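PDB 7K4O: carboxylic ester hydrolase from Aspergillus niger, which hydrolyses ester bonds as a tannin acyl hydrolase (tannase), a serine esterase that probably releases gallic acid from tannins. Local coordinates for residues K177-Y182 against D487-G492; R456-P461 against V493-L498. All blocks are in the same frame, centred on the assembly; numbering follows the deposited sequence.

Interaction 1. Residues K177-Y182 against D487-G492; sequences KLYAYY and DWVENG
Just before the strand begins, K177 lays its CG 3.7 Å above the centre of the Y179 ring, closing one face of that ring from its own segment. Y179 then points at helix 487-491 and receives E490 on the opposite face: CG of E490 stands 3.6 Å from the centroid of the Y179 ring and only 3° off its normal, a CH-pi contact. The extended E490 chain carries the carboxylate out over the ring, its plane 10° from the ring plane, so the acid is stacked rather than presented edge-on. V489 CG1 meets Y179 CD1 obliquely at 3.7 Å. At the far end of the ring, a water lies 2.8 Å from Y179 OH and donates to E490 O, joining the phenol to the backbone near the helix end.

A180 turns its methyl away, as strand alternation requires, and Y181 is the next to face the helix. Its OH donates to OE2 of E490 at 2.7 Å, in the ring plane and on the anti lone pair of the acid. Ring and carboxylate are nearly coplanar here, while V489 CG2 reaches the ring edge tip to tip, 4.0 Å from Y181 CE1. OE2 is gripped a second time by a salt bridge from R89, which probably keeps E490 ionised despite the aromatic lining.

The contact is helix-on-sheet packing in an alpha/beta-hydrolase-type fold: strand 179-182 and helix 487-491 run antiparallel at 169°, with axes 10.2 Å apart. Strand 89-93 pairs with the backbone of Y179 and Y181, helix 481-491 also covers Y181 through M482, M485 and I486, and helix 144-169 packs on L178 and A180.

Interaction 2. Residues R456-P461 against V493-L498; sequences RLYTVP and VVPTTL
The Y458 ring carries CB of L498 over one face, 3.5 Å from its centroid and 12° off the normal, while P495 O lies at its edge and in its plane. The guanidinium of R456 takes T496 O at its edge, and P495 O sits obliquely to it. These two flat groups bind the edge strand 456-460 of the mixed sheet to an inverse gamma turn centred on P495, in the loop that follows helix 481-491.

R456 and Y458 are two apart on the strand and so face the loop together, whereas L457 turns away toward helix 425-438. In both, CG is anti to the carbonyl carbon; the Arg chain then bends at chi3 (73°), which brings NE and NH2 against the turn. NH2 donates to T496 O at 2.9 Å, in the carbonyl plane and on a lone pair, although the N-H...O angle of 142° shows that the bond is bent. The third nitrogen, NH1, is held by N452 O.

The backbone of L498 places CB over the tyrosine; CG, anti to the backbone N, then carries CD2 to within 3.8 Å of Y458 CD1. L514 of strand 511-514 also packs on L498. The Pro ring crosses the tyrosine at about a right angle, its CG 3.6 Å from Y458 OH.

The carbonyl of P495, a buried residue, therefore accepts two hydrogen bonds of different geometry: Y458 OH comes in the carbonyl plane at 2.6 Å from P495 O, while R456 NE donates to that oxygen from 3.2 Å, well above the plane.

Overall arrangement
Both contacts fasten the C-terminal end of helix 481-491 and its following loop to one mixed sheet, interaction 1 at the interior strand 179-185 and interaction 2 at the outermost strand 455-460. Their centres are 17 Å apart, and the chain passes directly from G492 to V493. W488 bridges them, its CD2 3.4 Å from P495 CD and its CH2 3.7 Å from R456 CD. Each is partly buried and has one tyrosine ring with an aliphatic carbon over a face. The polar chemistry differs: in interaction 1 a side-chain carboxylate accepts the phenol, with a water bridge nearby, whereas in interaction 2 backbone carbonyls of an irregular loop accept from tyrosine and arginine.

Interaction 1. Residues K177-Y182 against D487-G492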
loop_
_atom_site.group_PDB
_atom_site.type_symbol
_atom_site.label_atom_id
_atom_site.label_comp_id
_atom_site.label_asym_id
_atom_site.label_seq_id
_atom_site.Cartn_x
_atom_site.Cartn_y
_atom_site.Cartn_z
ATOM N N LYS A 177 29.863 4.122 -1.304
ATOM C CA LYS A 177 28.512 3.945 -0.714
ATOM C C LYS A 177 27.476 3.781 -1.851
ATOM O O LYS A 177 27.334 4.644 -2.742
ATOM C CB LYS A 177 28.134 5.137 0.126
ATOM C CG LYS A 177 26.755 5.118 0.755
ATOM C CD LYS A 177 26.456 4.036 1.699
ATOM C CE LYS A 177 25.167 4.224 2.519
ATOM N NZ LYS A 177 24.535 2.897 2.870
ATOM N N LEU A 178 26.656 2.728 -1.749
ATOM C CA LEU A 178 25.471 2.552 -2.641
ATOM C C LEU A 178 24.240 2.867 -1.794
ATOM O O LEU A 178 23.939 2.129 -0.840
ATOM C CB LEU A 178 25.428 1.126 -3.181
ATOM C CG LEU A 178 24.194 0.828 -4.046
ATOM C CD1 LEU A 178 24.166 1.668 -5.326
ATOM C CD2 LEU A 178 24.184 -0.643 -4.364
ATOM N N TYR A 179 23.564 3.944 -2.082
ATOM C CA TYR A 179 22.313 4.291 -1.378
ATOM C C TYR A 179 21.183 3.448 -1.959
ATOM O O TYR A 179 20.914 3.495 -3.173
ATOM C CB TYR A 179 22.000 5.772 -1.490
ATOM C CG TYR A 179 22.954 6.660 -0.716
ATOM C CD1 TYR A 179 22.831 6.747 0.656
ATOM C CD2 TYR A 179 23.994 7.316 -1.334
ATOM C CE1 TYR A 179 23.659 7.577 1.396
ATOM C CE2 TYR A 179 24.836 8.161 -0.591
ATOM C CZ TYR A 179 24.676 8.252 0.768
ATOM O OH TYR A 179 25.437 9.061 1.594
ATOM N N ALA A 180 20.518 2.680 -1.113
ATOM C CA ALA A 180 19.516 1.698 -1.570
ATOM C C ALA A 180 18.158 2.088 -0.997
ATOM O O ALA A 180 18.039 2.394 0.214
ATOM C CB ALA A 180 19.943 0.301 -1.141
ATOM N N TYR A 181 17.153 2.030 -1.863
ATOM C CA TYR A 181 15.792 2.507 -1.564
ATOM C C TYR A 181 14.769 1.465 -2.005
ATOM O O TYR A 181 15.052 0.605 -2.831
ATOM C CB TYR A 181 15.556 3.824 -2.293
ATOM C CG TYR A 181 16.534 4.921 -1.942
ATOM C CD1 TYR A 181 16.370 5.625 -0.777
ATOM C CD2 TYR A 181 17.623 5.229 -2.747
ATOM C CE1 TYR A 181 17.243 6.634 -0.405
ATOM C CE2 TYR A 181 18.501 6.237 -2.385
ATOM C CZ TYR A 181 18.282 6.966 -1.242
ATOM O OH TYR A 181 19.131 7.983 -0.908
ATOM N N TYR A 182 13.575 1.613 -1.462
ATOM C CA TYR A 182 12.364 0.900 -1.893
ATOM C C TYR A 182 11.268 1.935 -2.125
ATOM O O TYR A 182 11.151 2.910 -1.385
ATOM C CB TYR A 182 11.870 -0.112 -0.845
ATOM C CG TYR A 182 10.618 -0.821 -1.299
ATOM C CD1 TYR A 182 10.727 -1.838 -2.215
ATOM C CD2 TYR A 182 9.349 -0.420 -0.905
ATOM C CE1 TYR A 182 9.607 -2.492 -2.706
ATOM C CE2 TYR A 182 8.221 -1.079 -1.371
ATOM C CZ TYR A 182 8.355 -2.113 -2.270
ATOM O OH TYR A 182 7.259 -2.764 -2.808
ATOM N N ASP A 487 16.855 13.332 -0.387
ATOM C CA ASP A 487 17.292 14.525 0.376
ATOM C C ASP A 487 17.478 14.195 1.865
ATOM O O ASP A 487 18.426 14.686 2.515
ATOM C CB ASP A 487 16.272 15.616 0.177
ATOM C CG ASP A 487 16.873 16.984 -0.101
ATOM O OD1 ASP A 487 18.096 17.077 -0.319
ATOM O OD2 ASP A 487 16.074 17.939 -0.062
ATOM N N TRP A 488 16.598 13.383 2.430
ATOM C CA TRP A 488 16.672 12.974 3.837
ATOM C C TRP A 488 17.917 12.115 4.035
ATOM O O TRP A 488 18.772 12.419 4.899
ATOM C CB TRP A 488 15.394 12.264 4.227
ATOM C CG TRP A 488 15.227 12.053 5.691
ATOM C CD1 TRP A 488 15.941 12.600 6.721
ATOM C CD2 TRP A 488 14.165 11.287 6.303
ATOM N NE1 TRP A 488 15.404 12.226 7.920
ATOM C CE2 TRP A 488 14.307 11.437 7.695
ATOM C CE3 TRP A 488 13.110 10.530 5.803
ATOM C CZ2 TRP A 488 13.421 10.846 8.603
ATOM C CZ3 TRP A 488 12.240 9.933 6.699
ATOM C CH2 TRP A 488 12.409 10.084 8.074
ATOM N N VAL A 489 18.018 11.023 3.307
ATOM C CA VAL A 489 19.079 10.018 3.519
ATOM C C VAL A 489 20.460 10.574 3.131
ATOM O O VAL A 489 21.418 10.384 3.904
ATOM C CB VAL A 489 18.739 8.739 2.718
ATOM C CG1 VAL A 489 19.944 7.826 2.696
ATOM C CG2 VAL A 489 17.528 8.032 3.304
ATOM N N GLU A 490 20.559 11.228 1.976
ATOM C CA GLU A 490 21.867 11.603 1.422
ATOM C C GLU A 490 22.274 13.009 1.860
ATOM O O GLU A 490 23.501 13.255 1.907
ATOM C CB GLU A 490 21.904 11.500 -0.085
ATOM C CG GLU A 490 21.525 10.098 -0.576
ATOM C CD GLU A 490 21.658 9.876 -2.065
ATOM O OE1 GLU A 490 22.425 10.591 -2.755
ATOM O OE2 GLU A 490 20.968 8.985 -2.565
ATOM N N ASN A 491 21.336 13.897 2.090
ATOM C CA ASN A 491 21.674 15.338 2.271
ATOM C C ASN A 491 21.315 15.856 3.671
ATOM O O ASN A 491 21.533 17.063 3.903
ATOM C CB ASN A 491 21.021 16.191 1.198
ATOM C CG ASN A 491 21.365 15.711 -0.202
ATOM O OD1 ASN A 491 22.452 15.210 -0.432
ATOM N ND2 ASN A 491 20.455 15.850 -1.145
ATOM N N GLY A 492 20.749 15.047 4.557
ATOM C CA GLY A 492 20.375 15.515 5.912
ATOM C C GLY A 492 19.095 16.351 5.922
ATOM O O GLY A 492 18.808 16.968 6.973
HETATM O O HOH W 1 25.609 11.760 0.948
#

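Interaction 2. Residues R456-P461 against V493-L498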
loop_
_atom_site.group_PDB
_atom_site.type_symbol
_atom_site.label_atom_id
_atom_site.label_comp_id
_atom_site.label_asym_id
_atom_site.label_seq_id
_atom_site.Cartn_x
_atom_site.Cartn_y
_atom_site.Cartn_z
ATOM N N ARG A 456 8.365 8.333 9.716
ATOM C CA ARG A 456 7.359 9.398 9.642
ATOM C C ARG A 456 6.193 8.926 8.796
ATOM O O ARG A 456 6.375 8.276 7.767
ATOM C CB ARG A 456 8.001 10.700 9.132
ATOM C CG ARG A 456 9.118 11.183 10.040
ATOM C CD ARG A 456 9.894 12.396 9.507
ATOM N NE ARG A 456 9.056 13.565 9.624
ATOM C CZ ARG A 456 8.871 14.270 10.741
ATOM N NH1 ARG A 456 9.499 13.972 11.865
ATOM N NH2 ARG A 456 8.076 15.322 10.700
ATOM N N LEU A 457 4.996 9.289 9.257
ATOM C CA LEU A 457 3.717 8.857 8.697
ATOM C C LEU A 457 2.875 10.084 8.340
ATOM O O LEU A 457 2.752 11.012 9.187
ATOM C CB LEU A 457 3.001 7.998 9.749
ATOM C CG LEU A 457 1.554 7.651 9.440
ATOM C CD1 LEU A 457 1.411 6.790 8.182
ATOM C CD2 LEU A 457 0.952 6.955 10.654
ATOM N N TYR A 458 2.281 10.059 7.173
ATOM C CA TYR A 458 1.526 11.205 6.628
ATOM C C TYR A 458 0.218 10.706 6.029
ATOM O O TYR A 458 0.242 9.817 5.173
ATOM C CB TYR A 458 2.348 11.958 5.571
ATOM C CG TYR A 458 3.736 12.352 5.987
ATOM C CD1 TYR A 458 4.770 11.445 5.845
ATOM C CD2 TYR A 458 4.047 13.626 6.454
ATOM C CE1 TYR A 458 6.072 11.759 6.179
ATOM C CE2 TYR A 458 5.355 13.947 6.789
ATOM C CZ TYR A 458 6.373 13.023 6.642
ATOM O OH TYR A 458 7.692 13.288 6.977
ATOM N N THR A 459 -0.923 11.281 6.412
ATOM C CA THR A 459 -2.166 10.999 5.667
ATOM C C THR A 459 -2.336 11.997 4.531
ATOM O O THR A 459 -1.768 13.137 4.596
ATOM C CB THR A 459 -3.402 10.900 6.583
ATOM O OG1 THR A 459 -3.835 12.194 7.016
ATOM C CG2 THR A 459 -3.159 9.998 7.784
ATOM N N VAL A 460 -3.038 11.589 3.493
ATOM C CA VAL A 460 -3.182 12.430 2.273
ATOM C C VAL A 460 -4.648 12.861 2.179
ATOM O O VAL A 460 -5.524 12.050 1.817
ATOM C CB VAL A 460 -2.725 11.700 1.008
ATOM C CG1 VAL A 460 -2.689 12.655 -0.177
ATOM C CG2 VAL A 460 -1.355 11.036 1.233
ATOM N N PRO A 461 -4.933 14.165 2.408
ATOM C CA PRO A 461 -6.307 14.673 2.318
ATOM C C PRO A 461 -7.025 14.300 1.038
ATOM O O PRO A 461 -6.515 14.467 -0.061
ATOM C CB PRO A 461 -6.139 16.208 2.387
ATOM C CG PRO A 461 -4.905 16.394 3.204
ATOM C CD PRO A 461 -3.998 15.217 2.825
ATOM N N VAL A 493 18.296 16.395 4.854
ATOM C CA VAL A 493 17.084 17.266 4.864
ATOM C C VAL A 493 15.899 16.509 5.478
ATOM O O VAL A 493 15.303 15.631 4.810
ATOM C CB VAL A 493 16.764 17.791 3.473
ATOM C CG1 VAL A 493 15.514 18.637 3.466
ATOM C CG2 VAL A 493 17.947 18.538 2.877
ATOM N N VAL A 494 15.505 16.864 6.686
ATOM C CA VAL A 494 14.408 16.161 7.403
ATOM C C VAL A 494 13.072 16.616 6.846
ATOM O O VAL A 494 12.789 17.830 6.750
ATOM C CB VAL A 494 14.469 16.396 8.911
ATOM C CG1 VAL A 494 13.258 15.779 9.592
ATOM C CG2 VAL A 494 15.779 15.861 9.453
ATOM N N PRO A 495 12.192 15.675 6.443
ATOM C CA PRO A 495 10.883 16.043 5.897
ATOM C C PRO A 495 9.844 16.410 6.945
ATOM O O PRO A 495 8.886 15.627 7.195
ATOM C CB PRO A 495 10.453 14.795 5.132
ATOM C CG PRO A 495 11.103 13.679 5.852
ATOM C CD PRO A 495 12.418 14.216 6.371
ATOM N N THR A 496 10.007 17.574 7.558
ATOM C CA THR A 496 9.054 18.028 8.592
ATOM C C THR A 496 7.616 17.837 8.117
ATOM O O THR A 496 6.793 17.205 8.844
ATOM C CB THR A 496 9.376 19.484 8.938
ATOM O OG1 THR A 496 10.768 19.528 9.256
ATOM C CG2 THR A 496 8.581 19.970 10.111
ATOM N N THR A 497 7.274 18.402 6.981
ATOM C CA THR A 497 6.037 18.076 6.251
ATOM C C THR A 497 6.444 17.284 5.012
ATOM O O THR A 497 7.597 17.420 4.538
ATOM C CB THR A 497 5.227 19.325 5.891
ATOM O OG1 THR A 497 6.090 20.188 5.136
ATOM C CG2 THR A 497 4.692 19.989 7.134
ATOM N N LEU A 498 5.540 16.485 4.458
ATOM C CA LEU A 498 5.834 15.763 3.212
ATOM C C LEU A 498 5.349 16.582 2.011
ATOM O O LEU A 498 4.192 17.040 2.011
ATOM C CB LEU A 498 5.178 14.382 3.225
ATOM C CG LEU A 498 5.487 13.507 2.006
ATOM C CD1 LEU A 498 6.983 13.261 1.925
ATOM C CD2 LEU A 498 4.737 12.169 2.122
#